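Local structure of enoyl-CoA hydratase (Thermus thermophilus, 1WZ8) at residues F73-E77 with L252-K256. The protein probably catalyses the reversible hydration of enoyl-CoA thioesters, as a hexameric member of the crotonase (enoyl-CoA hydratase/isomerase) family. Sequence-based numbering, arbitrary orientation.
Sequences FGLIE and LKALK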
loop_
_atom_site.group_PDB
_atom_site.type_symbol
_atom_site.label_atom_id
_atom_site.label_comp_id
_atom_site.label_asym_id
_atom_site.label_seq_id
_atom_site.Cartn_x
_atom_site.Cartn_y
_atom_site.Cartn_z
ATOM N N PHE A 73 -4.649 16.761 32.943
ATOM C CA PHE A 73 -4.640 18.174 32.587
ATOM C C PHE A 73 -3.207 18.688 32.602
ATOM O O PHE A 73 -2.816 19.497 31.760
ATOM C CB PHE A 73 -5.475 18.993 33.580
ATOM C CG PHE A 73 -6.960 18.890 33.365
ATOM C CD1 PHE A 73 -7.535 19.319 32.172
ATOM C CD2 PHE A 73 -7.788 18.380 34.364
ATOM C CE1 PHE A 73 -8.915 19.244 31.976
ATOM C CE2 PHE A 73 -9.168 18.301 34.178
ATOM C CZ PHE A 73 -9.732 18.733 32.983
ATOM N N GLY A 74 -2.429 18.208 33.566
ATOM C CA GLY A 74 -1.044 18.631 33.684
ATOM C C GLY A 74 -0.247 18.318 32.433
ATOM O O GLY A 74 0.503 19.157 31.933
ATOM N N LEU A 75 -0.415 17.104 31.925
ATOM C CA LEU A 75 0.287 16.676 30.724
ATOM C C LEU A 75 -0.112 17.525 29.521
ATOM O O LEU A 75 0.743 17.964 28.748
ATOM C CB LEU A 75 -0.014 15.204 30.447
ATOM C CG LEU A 75 0.553 14.603 29.160
ATOM C CD1 LEU A 75 2.044 14.907 29.040
ATOM C CD2 LEU A 75 0.306 13.108 29.170
ATOM N N ILE A 76 -1.411 17.757 29.367
ATOM C CA ILE A 76 -1.910 18.557 28.254
ATOM C C ILE A 76 -1.365 19.983 28.325
ATOM O O ILE A 76 -0.983 20.565 27.306
ATOM C CB ILE A 76 -3.457 18.591 28.250
ATOM C CG1 ILE A 76 -3.997 17.175 28.027
ATOM C CG2 ILE A 76 -3.964 19.528 27.159
ATOM C CD1 ILE A 76 -5.505 17.068 28.081
ATOM N N GLU A 77 -1.323 20.542 29.530
ATOM C CA GLU A 77 -0.821 21.899 29.711
ATOM C C GLU A 77 0.667 21.980 29.395
ATOM O O GLU A 77 1.132 22.970 28.829
ATOM C CB GLU A 77 -1.077 22.382 31.140
ATOM C CG GLU A 77 -2.545 22.641 31.456
ATOM C CD GLU A 77 -3.122 23.816 30.681
ATOM O OE1 GLU A 77 -2.406 24.400 29.838
ATOM O OE2 GLU A 77 -4.302 24.158 30.919
ATOM N N LEU A 252 -10.207 23.061 26.671
ATOM C CA LEU A 252 -9.684 22.948 28.026
ATOM C C LEU A 252 -10.445 23.866 28.968
ATOM O O LEU A 252 -10.882 23.450 30.043
ATOM C CB LEU A 252 -8.200 23.317 28.061
ATOM C CG LEU A 252 -7.207 22.308 27.487
ATOM C CD1 LEU A 252 -5.793 22.872 27.591
ATOM C CD2 LEU A 252 -7.319 20.996 28.256
ATOM N N LYS A 253 -10.597 25.122 28.558
ATOM C CA LYS A 253 -11.303 26.117 29.355
ATOM C C LYS A 253 -12.685 25.603 29.743
ATOM O O LYS A 253 -13.019 25.517 30.926
ATOM C CB LYS A 253 -11.443 27.419 28.561
ATOM C CG LYS A 253 -12.073 28.563 29.341
ATOM C CD LYS A 253 -12.412 29.743 28.435
ATOM C CE LYS A 253 -11.176 30.319 27.759
ATOM N NZ LYS A 253 -11.517 31.459 26.862
ATOM N N ALA A 254 -13.483 25.259 28.737
ATOM C CA ALA A 254 -14.832 24.757 28.962
ATOM C C ALA A 254 -14.820 23.507 29.832
ATOM O O ALA A 254 -15.676 23.336 30.700
ATOM C CB ALA A 254 -15.501 24.456 27.627
ATOM N N LEU A 255 -13.845 22.637 29.597
ATOM C CA LEU A 255 -13.733 21.401 30.357
ATOM C C LEU A 255 -13.527 21.705 31.838
ATOM O O LEU A 255 -14.310 21.270 32.682
ATOM C CB LEU A 255 -12.565 20.566 29.828
ATOM C CG LEU A 255 -12.646 19.051 30.034
ATOM C CD1 LEU A 255 -11.439 18.395 29.384
ATOM C CD2 LEU A 255 -12.713 18.714 31.515
ATOM N N LYS A 256 -12.473 22.453 32.149
ATOM C CA LYS A 256 -12.173 22.811 33.530
ATOM C C LYS A 256 -13.309 23.601 34.172
ATOM O O LYS A 256 -13.494 23.555 35.388
ATOM C CB LYS A 256 -10.869 23.613 33.601
ATOM C CG LYS A 256 -9.635 22.809 33.216
ATOM C CD LYS A 256 -8.354 23.608 33.405
ATOM C CE LYS A 256 -7.130 22.765 33.076
ATOM N NZ LYS A 256 -5.855 23.509 33.284
#
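Helices set well apart can still be joined when long side chains meet between them, as residues 73-77 and 252-256 illustrate. These short helical segments run nearly antiparallel, at 162°, with their axes 12.7 Å apart, a spacing filled here by long and bulky side chains. The CA-to-CB bond of Phe73 points toward the other helix, and with chi1 in m its ring presents an edge to Leu252 and Leu255 and a face to Lys256. Phe73 CZ meets Leu255 CD2 at a tight 3.3 Å, while the aliphatic chain of Lys256 lies over the face, CG 4.2 Å from the ring centroid in a CH-pi contact. After its m start at chi1, Lys256 is trans throughout, which carries NZ past the phenyl group to Glu77 OE2 at 2.9 Å, a hydrogen-bonded salt bridge. The CA-to-CB bond of Glu77 points sideways, and its m,m conformation brings the carboxylate to the ammonium group. Alongside, Leu252 (m,t) sets CD2 3.8 Å from Ile76 CG2, and both residues also touch Leu144 of helix 141-144. This is surface helix packing in a crotonase-like chain, setting the last turn of the C-terminal helix 246-256 against the start of helix 73-81. One lysine serves two chemistries here: its methylenes shield an aromatic face while its ammonium group pairs with a carboxylate, so that a surface junction combines apolar packing with a directional ionic link.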